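Local structure of aspartokinase (Clostridium acetobutylicum, 3TVI) at residues 52-62 with 103-113; 86-96 with 118-127. The protein probably catalyses the ATP-dependent phosphorylation of the beta-carboxyl group of aspartate, the step that opens the pathway to threonine and methionine. All coordinates share one frame; numbering follows the deposited sequence.

Contact 1: residues 52-62 with 103-113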
loop_
_atom_site.group_PDB
_atom_site.type_symbol
_atom_site.label_atom_id
_atom_site.label_comp_id
_atom_site.label_asym_id
_atom_site.label_seq_id
_atom_site.Cartn_x
_atom_site.Cartn_y
_atom_site.Cartn_z
ATOM N N THR B 52 39.354 -2.375 14.001
ATOM C CA THR B 52 39.174 -1.933 12.625
ATOM C C THR B 52 39.068 -0.417 12.532
ATOM O O THR B 52 39.650 0.190 11.639
ATOM C CB THR B 52 37.939 -2.569 11.986
ATOM O OG1 THR B 52 37.963 -3.977 12.226
ATOM C CG2 THR B 52 37.926 -2.312 10.493
ATOM N N ASP B 53 38.349 0.195 13.463
ATOM C CA ASP B 53 38.259 1.645 13.487
ATOM C C ASP B 53 39.636 2.262 13.689
ATOM O O ASP B 53 40.007 3.202 12.981
ATOM C CB ASP B 53 37.312 2.127 14.587
ATOM C CG ASP B 53 35.846 1.924 14.242
ATOM O OD1 ASP B 53 35.526 1.417 13.136
ATOM O OD2 ASP B 53 35.007 2.288 15.101
ATOM N N LEU B 54 40.388 1.733 14.653
ATOM C CA LEU B 54 41.727 2.251 14.945
ATOM C C LEU B 54 42.656 2.075 13.756
ATOM O O LEU B 54 43.470 2.959 13.467
ATOM C CB LEU B 54 42.323 1.603 16.199
ATOM C CG LEU B 54 42.257 2.489 17.452
ATOM C CD1 LEU B 54 40.836 2.999 17.684
ATOM C CD2 LEU B 54 42.794 1.755 18.677
ATOM N N LEU B 55 42.528 0.948 13.058
ATOM C CA LEU B 55 43.254 0.773 11.804
ATOM C C LEU B 55 42.958 1.947 10.853
ATOM O O LEU B 55 43.867 2.714 10.530
ATOM C CB LEU B 55 42.947 -0.587 11.150
ATOM C CG LEU B 55 43.696 -1.776 11.769
ATOM C CD1 LEU B 55 43.318 -3.092 11.105
ATOM C CD2 LEU B 55 45.196 -1.566 11.689
ATOM N N TYR B 56 41.699 2.118 10.451
ATOM C CA TYR B 56 41.317 3.262 9.617
ATOM C C TYR B 56 42.000 4.536 10.089
ATOM O O TYR B 56 42.497 5.316 9.279
ATOM C CB TYR B 56 39.805 3.513 9.647
ATOM C CG TYR B 56 38.981 2.636 8.739
ATOM C CD1 TYR B 56 39.228 2.582 7.372
ATOM C CD2 TYR B 56 37.931 1.883 9.245
ATOM C CE1 TYR B 56 38.457 1.786 6.538
ATOM C CE2 TYR B 56 37.153 1.087 8.423
ATOM C CZ TYR B 56 37.413 1.040 7.068
ATOM O OH TYR B 56 36.635 0.237 6.254
ATOM N N LEU B 57 42.014 4.755 11.401
ATOM C CA LEU B 57 42.577 5.985 11.938
ATOM C C LEU B 57 44.067 6.112 11.615
ATOM O O LEU B 57 44.547 7.210 11.332
ATOM C CB LEU B 57 42.325 6.096 13.444
ATOM C CG LEU B 57 42.922 7.334 14.110
ATOM C CD1 LEU B 57 42.561 8.592 13.343
ATOM C CD2 LEU B 57 42.467 7.445 15.551
ATOM N N CYS B 58 44.800 5.002 11.640
ATOM C CA CYS B 58 46.201 5.039 11.218
ATOM C C CYS B 58 46.291 5.586 9.796
ATOM O O CYS B 58 47.027 6.545 9.538
ATOM C CB CYS B 58 46.842 3.656 11.290
ATOM S SG CYS B 58 46.737 2.908 12.927
ATOM N N ASN B 59 45.512 4.988 8.891
ATOM C CA ASN B 59 45.427 5.436 7.502
ATOM C C ASN B 59 45.161 6.939 7.422
ATOM O O ASN B 59 45.683 7.624 6.536
ATOM C CB ASN B 59 44.331 4.662 6.766
ATOM C CG ASN B 59 44.164 5.101 5.326
ATOM O OD1 ASN B 59 45.094 5.008 4.535
ATOM N ND2 ASN B 59 42.969 5.571 4.975
ATOM N N ALA B 60 44.357 7.449 8.353
ATOM C CA ALA B 60 44.096 8.879 8.425
ATOM C C ALA B 60 45.374 9.660 8.741
ATOM O O ALA B 60 45.604 10.734 8.177
ATOM C CB ALA B 60 43.018 9.174 9.453
ATOM N N HIS B 61 46.209 9.133 9.634
ATOM C CA HIS B 61 47.486 9.780 9.905
ATOM C C HIS B 61 48.326 9.821 8.664
ATOM O O HIS B 61 48.930 10.847 8.357
ATOM C CB HIS B 61 48.245 9.081 11.022
ATOM C CG HIS B 61 47.647 9.294 12.380
ATOM N ND1 HIS B 61 46.513 8.697 12.762
ATOM C CD2 HIS B 61 48.066 10.077 13.454
ATOM C CE1 HIS B 61 46.215 9.071 14.017
ATOM N NE2 HIS B 61 47.167 9.918 14.439
ATOM N N VAL B 62 48.353 8.706 7.933
ATOM C CA VAL B 62 49.136 8.601 6.702
ATOM C C VAL B 62 48.648 9.580 5.629
ATOM O O VAL B 62 49.458 10.243 4.978
ATOM C CB VAL B 62 49.140 7.156 6.171
ATOM C CG1 VAL B 62 49.613 7.100 4.728
ATOM C CG2 VAL B 62 50.028 6.297 7.049
ATOM N N ILE B 103 51.426 0.387 5.906
ATOM C CA ILE B 103 50.478 1.491 6.053
ATOM C C ILE B 103 51.184 2.835 5.905
ATOM O O ILE B 103 50.767 3.669 5.099
ATOM C CB ILE B 103 49.730 1.430 7.406
ATOM C CG1 ILE B 103 48.767 0.250 7.424
ATOM C CG2 ILE B 103 48.937 2.701 7.666
ATOM C CD1 ILE B 103 47.830 0.268 8.608
ATOM N N GLU B 104 52.257 3.038 6.666
ATOM C CA GLU B 104 52.993 4.302 6.588
ATOM C C GLU B 104 53.836 4.451 5.306
ATOM O O GLU B 104 54.409 5.518 5.066
ATOM C CB GLU B 104 53.835 4.543 7.847
ATOM C CG GLU B 104 54.968 3.570 8.094
ATOM C CD GLU B 104 55.574 3.739 9.482
ATOM O OE1 GLU B 104 55.060 4.573 10.270
ATOM O OE2 GLU B 104 56.565 3.035 9.787
ATOM N N ASN B 105 53.903 3.391 4.495
ATOM C CA ASN B 105 54.415 3.490 3.130
ATOM C C ASN B 105 53.272 3.509 2.121
ATOM O O ASN B 105 53.407 3.033 0.998
ATOM C CB ASN B 105 55.405 2.362 2.830
ATOM C CG ASN B 105 56.711 2.521 3.589
ATOM O OD1 ASN B 105 57.716 2.963 3.031
ATOM N ND2 ASN B 105 56.699 2.177 4.876
ATOM N N GLY B 106 52.136 4.054 2.536
ATOM C CA GLY B 106 51.083 4.439 1.606
ATOM C C GLY B 106 50.145 3.339 1.171
ATOM O O GLY B 106 49.695 3.331 0.028
ATOM N N ALA B 107 49.827 2.422 2.078
ATOM C CA ALA B 107 48.842 1.379 1.786
ATOM C C ALA B 107 47.432 1.972 1.786
ATOM O O ALA B 107 47.163 2.950 2.484
ATOM C CB ALA B 107 48.948 0.251 2.800
ATOM N N SER B 108 46.537 1.368 1.006
ATOM C CA SER B 108 45.155 1.858 0.878
ATOM C C SER B 108 44.397 1.708 2.176
ATOM O O SER B 108 44.794 0.934 3.051
ATOM C CB SER B 108 44.401 1.113 -0.234
ATOM O OG SER B 108 44.223 -0.257 0.069
ATOM N N SER B 109 43.308 2.456 2.306
ATOM C CA SER B 109 42.418 2.287 3.439
ATOM C C SER B 109 41.976 0.835 3.487
ATOM O O SER B 109 42.082 0.191 4.527
ATOM C CB SER B 109 41.198 3.189 3.318
ATOM O OG SER B 109 40.404 2.790 2.215
ATOM N N ASP B 110 41.507 0.315 2.356
ATOM C CA ASP B 110 41.045 -1.072 2.293
ATOM C C ASP B 110 42.086 -2.051 2.862
ATOM O O ASP B 110 41.754 -2.931 3.650
ATOM C CB ASP B 110 40.655 -1.466 0.860
ATOM C CG ASP B 110 39.267 -0.978 0.473
ATOM O OD1 ASP B 110 38.910 0.168 0.828
ATOM O OD2 ASP B 110 38.532 -1.739 -0.195
ATOM N N TYR B 111 43.344 -1.889 2.475
ATOM C CA TYR B 111 44.406 -2.677 3.070
ATOM C C TYR B 111 44.438 -2.453 4.587
ATOM O O TYR B 111 44.391 -3.398 5.378
ATOM C CB TYR B 111 45.766 -2.310 2.468
ATOM C CG TYR B 111 46.894 -3.020 3.169
ATOM C CD1 TYR B 111 47.577 -2.415 4.214
ATOM C CD2 TYR B 111 47.235 -4.317 2.826
ATOM C CE1 TYR B 111 48.591 -3.069 4.877
ATOM C CE2 TYR B 111 48.246 -4.979 3.484
ATOM C CZ TYR B 111 48.925 -4.350 4.506
ATOM O OH TYR B 111 49.940 -5.009 5.168
ATOM N N ALA B 112 44.524 -1.186 4.978
ATOM C CA ALA B 112 44.588 -0.809 6.383
ATOM C C ALA B 112 43.561 -1.565 7.228
ATOM O O ALA B 112 43.926 -2.334 8.105
ATOM C CB ALA B 112 44.386 0.692 6.528
ATOM N N ALA B 113 42.280 -1.356 6.937
ATOM C CA ALA B 113 41.197 -1.849 7.791
ATOM C C ALA B 113 41.032 -3.370 7.736
ATOM O O ALA B 113 40.534 -3.982 8.695
ATOM C CB ALA B 113 39.887 -1.164 7.431
#
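Tyr56 and Ala113 meet where two helices of the amino acid kinase domain pack in roughly opposite directions, steeply inclined: the axes of the short segments 52-62 and 109-113 approach to 8.3 Å at 141°. The one aromatic interaction is a CH-pi contact. Ala113 CB sits over a face of the Tyr56 ring, 3.5 Å from its centroid and 19° off the normal.

Apolar contacts continue along helix 52-62. Val62 CG2 lies 3.8 Å from Ile103 CG2 and also rests on the backbone of Glu104, so its branch covers the last turn of helix 92-104. Leu55 CD2 reaches Ile103 CD1 at 4.4 Å, while Ile75 of helix 69-85 touches Leu55 from outside the pair. Thr52 CG2 adds a methyl contact to Ala113 CB at 3.8 Å; Thr52, a predicted substrate-binding residue, also touches Glu117, another such residue.

Polar groups pack here without a hydrogen bond across the contact. Asn59 lays its amide against Ser109, ND2 being 3.4 Å from Ser109 CB, because a chi1 of 179° swings CG to the far side from the backbone N. Ser108 is the N-cap of helix 109-127; its OG accepts from Tyr111 N at 3.0 Å.

Contact 2: residues 86-96 with 118-127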
loop_
_atom_site.group_PDB
_atom_site.type_symbol
_atom_site.label_atom_id
_atom_site.label_comp_id
_atom_site.label_asym_id
_atom_site.label_seq_id
_atom_site.Cartn_x
_atom_site.Cartn_y
_atom_site.Cartn_z
ATOM N N LEU B 86 47.510 -16.744 25.233
ATOM C CA LEU B 86 47.320 -18.066 24.621
ATOM C C LEU B 86 48.630 -18.838 24.566
ATOM O O LEU B 86 48.631 -20.049 24.355
ATOM C CB LEU B 86 46.729 -17.944 23.205
ATOM C CG LEU B 86 45.209 -17.968 23.048
ATOM C CD1 LEU B 86 44.483 -17.627 24.338
ATOM C CD2 LEU B 86 44.787 -17.050 21.910
ATOM N N ASN B 87 49.741 -18.124 24.722
ATOM C CA ASN B 87 51.050 -18.743 24.841
ATOM C C ASN B 87 51.396 -19.497 23.553
ATOM O O ASN B 87 51.884 -20.624 23.578
ATOM C CB ASN B 87 51.062 -19.647 26.081
ATOM C CG ASN B 87 52.360 -20.387 26.260
ATOM O OD1 ASN B 87 52.366 -21.612 26.383
ATOM N ND2 ASN B 87 53.466 -19.657 26.269
ATOM N N ILE B 88 51.154 -18.843 22.423
ATOM C CA ILE B 88 51.293 -19.472 21.117
ATOM C C ILE B 88 52.717 -19.322 20.608
ATOM O O ILE B 88 53.360 -18.294 20.832
ATOM C CB ILE B 88 50.316 -18.853 20.106
ATOM C CG1 ILE B 88 48.890 -18.967 20.651
ATOM C CG2 ILE B 88 50.455 -19.516 18.744
ATOM C CD1 ILE B 88 47.822 -18.407 19.743
ATOM N N ASP B 89 53.200 -20.347 19.910
ATOM C CA ASP B 89 54.593 -20.392 19.477
ATOM C C ASP B 89 54.819 -19.636 18.175
ATOM O O ASP B 89 55.034 -20.237 17.121
ATOM C CB ASP B 89 55.047 -21.839 19.328
ATOM C CG ASP B 89 56.516 -21.948 19.019
ATOM O OD1 ASP B 89 57.305 -21.187 19.627
ATOM O OD2 ASP B 89 56.877 -22.783 18.162
HETATM N N MSE B 90 54.771 -18.314 18.259
HETATM C CA MSE B 90 54.945 -17.470 17.082
HETATM C C MSE B 90 55.404 -16.108 17.492
HETATM O O MSE B 90 55.373 -15.760 18.676
HETATM C CB MSE B 90 53.647 -17.334 16.296
HETATM C CG MSE B 90 52.748 -16.237 16.856
HETATM SE SE MSE B 90 51.029 -16.255 15.911
HETATM C CE MSE B 90 51.668 -16.354 14.045
ATOM N N ASP B 91 55.807 -15.320 16.497
ATOM C CA ASP B 91 56.253 -13.950 16.702
ATOM C C ASP B 91 55.321 -12.994 15.966
ATOM O O ASP B 91 55.544 -12.654 14.802
ATOM C CB ASP B 91 57.687 -13.793 16.196
ATOM C CG ASP B 91 58.123 -12.349 16.117
ATOM O OD1 ASP B 91 57.691 -11.561 16.994
ATOM O OD2 ASP B 91 58.900 -12.009 15.188
ATOM N N ILE B 92 54.281 -12.552 16.663
ATOM C CA ILE B 92 53.250 -11.711 16.060
ATOM C C ILE B 92 53.792 -10.351 15.605
ATOM O O ILE B 92 53.258 -9.743 14.671
ATOM C CB ILE B 92 52.049 -11.522 17.019
ATOM C CG1 ILE B 92 50.850 -10.899 16.294
ATOM C CG2 ILE B 92 52.443 -10.674 18.217
ATOM C CD1 ILE B 92 50.422 -11.657 15.057
ATOM N N ALA B 93 54.850 -9.876 16.260
ATOM C CA ALA B 93 55.460 -8.605 15.894
ATOM C C ALA B 93 55.913 -8.610 14.437
ATOM O O ALA B 93 55.750 -7.624 13.738
ATOM C CB ALA B 93 56.620 -8.293 16.814
ATOM N N TYR B 94 56.468 -9.726 13.977
ATOM C CA TYR B 94 56.847 -9.872 12.570
ATOM C C TYR B 94 55.686 -9.453 11.666
ATOM O O TYR B 94 55.891 -8.828 10.628
ATOM C CB TYR B 94 57.276 -11.322 12.280
ATOM C CG TYR B 94 57.468 -11.668 10.810
ATOM C CD1 TYR B 94 58.240 -10.867 9.974
ATOM C CD2 TYR B 94 56.892 -12.817 10.263
ATOM C CE1 TYR B 94 58.414 -11.190 8.632
ATOM C CE2 TYR B 94 57.063 -13.149 8.924
ATOM C CZ TYR B 94 57.822 -12.334 8.112
ATOM O OH TYR B 94 58.001 -12.663 6.786
ATOM N N TYR B 95 54.469 -9.794 12.077
ATOM C CA TYR B 95 53.274 -9.477 11.313
ATOM C C TYR B 95 52.835 -8.050 11.555
ATOM O O TYR B 95 52.683 -7.285 10.606
ATOM C CB TYR B 95 52.161 -10.457 11.655
ATOM C CG TYR B 95 52.533 -11.853 11.252
ATOM C CD1 TYR B 95 52.447 -12.246 9.926
ATOM C CD2 TYR B 95 53.010 -12.771 12.182
ATOM C CE1 TYR B 95 52.804 -13.523 9.537
ATOM C CE2 TYR B 95 53.370 -14.050 11.797
ATOM C CZ TYR B 95 53.264 -14.411 10.471
ATOM O OH TYR B 95 53.608 -15.662 10.057
ATOM N N LEU B 96 52.641 -7.688 12.819
ATOM C CA LEU B 96 52.319 -6.308 13.175
ATOM C C LEU B 96 53.310 -5.326 12.543
ATOM O O LEU B 96 52.923 -4.458 11.757
ATOM C CB LEU B 96 52.314 -6.141 14.688
ATOM C CG LEU B 96 51.167 -6.869 15.387
ATOM C CD1 LEU B 96 51.571 -7.271 16.795
ATOM C CD2 LEU B 96 49.907 -6.011 15.399
ATOM N N TYR B 118 42.934 -10.327 8.920
ATOM C CA TYR B 118 44.233 -10.930 8.581
ATOM C C TYR B 118 45.027 -11.379 9.817
ATOM O O TYR B 118 45.478 -12.522 9.886
ATOM C CB TYR B 118 45.070 -9.942 7.749
ATOM C CG TYR B 118 46.456 -10.431 7.425
ATOM C CD1 TYR B 118 46.693 -11.219 6.311
ATOM C CD2 TYR B 118 47.536 -10.112 8.244
ATOM C CE1 TYR B 118 47.965 -11.679 6.015
ATOM C CE2 TYR B 118 48.810 -10.569 7.957
ATOM C CZ TYR B 118 49.017 -11.352 6.840
ATOM O OH TYR B 118 50.281 -11.816 6.553
ATOM N N LEU B 119 45.199 -10.491 10.789
ATOM C CA LEU B 119 46.010 -10.834 11.954
ATOM C C LEU B 119 45.367 -11.976 12.742
ATOM O O LEU B 119 46.039 -12.941 13.109
ATOM C CB LEU B 119 46.242 -9.615 12.849
ATOM C CG LEU B 119 47.147 -8.522 12.265
ATOM C CD1 LEU B 119 47.193 -7.297 13.169
ATOM C CD2 LEU B 119 48.543 -9.064 12.029
ATOM N N ASN B 120 44.062 -11.881 12.985
ATOM C CA ASN B 120 43.330 -12.991 13.594
ATOM C C ASN B 120 43.492 -14.268 12.781
ATOM O O ASN B 120 43.566 -15.372 13.334
ATOM C CB ASN B 120 41.842 -12.656 13.727
ATOM C CG ASN B 120 41.528 -11.897 14.995
ATOM O OD1 ASN B 120 42.414 -11.620 15.793
ATOM N ND2 ASN B 120 40.260 -11.560 15.192
ATOM N N GLY B 121 43.536 -14.114 11.465
ATOM C CA GLY B 121 43.698 -15.251 10.586
ATOM C C GLY B 121 45.005 -15.949 10.850
ATOM O O GLY B 121 45.039 -17.152 11.048
ATOM N N VAL B 122 46.083 -15.176 10.871
ATOM C CA VAL B 122 47.422 -15.750 10.987
ATOM C C VAL B 122 47.631 -16.362 12.373
ATOM O O VAL B 122 48.299 -17.389 12.501
ATOM C CB VAL B 122 48.518 -14.715 10.660
ATOM C CG1 VAL B 122 48.366 -14.227 9.231
ATOM C CG2 VAL B 122 48.451 -13.544 11.619
ATOM N N ILE B 123 47.033 -15.743 13.390
ATOM C CA ILE B 123 47.090 -16.248 14.760
ATOM C C ILE B 123 46.345 -17.569 14.870
ATOM O O ILE B 123 46.848 -18.530 15.454
ATOM C CB ILE B 123 46.454 -15.260 15.756
ATOM C CG1 ILE B 123 47.297 -13.999 15.879
ATOM C CG2 ILE B 123 46.298 -15.900 17.127
ATOM C CD1 ILE B 123 46.638 -12.924 16.707
ATOM N N LEU B 124 45.136 -17.597 14.320
ATOM C CA LEU B 124 44.298 -18.785 14.378
ATOM C C LEU B 124 44.870 -19.958 13.606
ATOM O O LEU B 124 44.700 -21.094 14.017
ATOM C CB LEU B 124 42.890 -18.499 13.849
ATOM C CG LEU B 124 41.844 -17.970 14.832
ATOM C CD1 LEU B 124 40.468 -18.535 14.475
ATOM C CD2 LEU B 124 42.200 -18.322 16.273
ATOM N N ALA B 125 45.528 -19.700 12.485
ATOM C CA ALA B 125 46.132 -20.785 11.726
ATOM C C ALA B 125 47.169 -21.494 12.601
ATOM O O ALA B 125 47.271 -22.722 12.594
ATOM C CB ALA B 125 46.764 -20.270 10.438
ATOM N N LYS B 126 47.918 -20.716 13.373
ATOM C CA LYS B 126 48.925 -21.286 14.257
ATOM C C LYS B 126 48.239 -21.989 15.406
ATOM O O LYS B 126 48.500 -23.159 15.662
ATOM C CB LYS B 126 49.866 -20.203 14.792
ATOM C CG LYS B 126 51.161 -20.738 15.374
ATOM C CD LYS B 126 52.089 -21.288 14.300
ATOM C CE LYS B 126 53.059 -22.313 14.878
ATOM N NZ LYS B 126 53.668 -23.182 13.830
ATOM N N TYR B 127 47.334 -21.272 16.062
ATOM C CA TYR B 127 46.692 -21.737 17.285
ATOM C C TYR B 127 45.862 -22.987 17.088
ATOM O O TYR B 127 45.747 -23.809 18.007
ATOM C CB TYR B 127 45.804 -20.633 17.843
ATOM C CG TYR B 127 45.166 -20.927 19.184
ATOM C CD1 TYR B 127 43.797 -20.805 19.359
ATOM C CD2 TYR B 127 45.926 -21.294 20.274
ATOM C CE1 TYR B 127 43.208 -21.047 20.584
ATOM C CE2 TYR B 127 45.346 -21.545 21.501
ATOM C CZ TYR B 127 43.990 -21.419 21.649
ATOM O OH TYR B 127 43.405 -21.665 22.865
#
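Ile88 lays its CD1 methyl against Tyr127, 3.5 Å from CD2 of that ring, and the two side chains cross at about a right angle. The same methyl reaches Ile123 CG2 at 3.9 Å, so one branch wedges between two residues a turn apart. Leu86 comes over a face of the Tyr127 ring, its CG 4.2 Å from the centroid and 25° off the normal. With chi1 at -175°, the Tyr127 ring extends away from its own backbone N, toward Leu86. Met90, present as selenomethionine, lies with SE 4.1 Å from Ile123 CA, and a bend at chi3 turns its CE toward Val122 O.

Further along the packed side, Leu96 CD2 meets Leu119 CD1 at 3.7 Å and Tyr95 CB touches Leu119 CD2, so the two methyls of Leu119 divide between neighbouring residues. Ile92 CD1 approaches Ile123 CG1, and Tyr79 of helix 69-85 also lies on Leu119 and Ile123. This is antiparallel helix packing within the amino acid kinase domain: the axes of 92-96 and 118-127 run at 158° and come no closer than 10.9 Å, a separation bridged by large apolar side chains. A Schellman motif at Asn87 ends the preceding helix, and an inverse gamma turn centred on Asp89 follows. At the N-terminal end of 118-127, Tyr118 OH stands at the edge of the Tyr95 ring, 4.0 Å from CD1, and Arg115 makes a cation-pi contact with the Tyr118 ring.

The outer side is looser and more polar. Exposed Lys126 passes Ile88 CG2 with its aliphatic part and brings CE near Asp89 O, yet Lys126 NZ remains 5.4 Å from Asp89 OD2, too far for a salt bridge.

In the fold
After strand 5-9, helix 17-28 and strand 33-38, the chain runs through helices 51-63, 69-85, 92-104 and 109-127 with no strand between them. Contact 1 closes the longer loop, 40 residues that include helix 69-85 and most of helix 92-104; contact 2 closes one of 21. Their segments alternate along the chain, so the contacts cross rather than nest. Contact 1 sets the turn between helices 92-104 and 109-127 and the start of the latter against helix 51-63, whereas contact 2 sets the start of helix 92-104 and the loop before it against the C-terminal half of helix 109-127. Their centres are about 20 Å apart, without touching. Helix 69-85 contributes side chains to both.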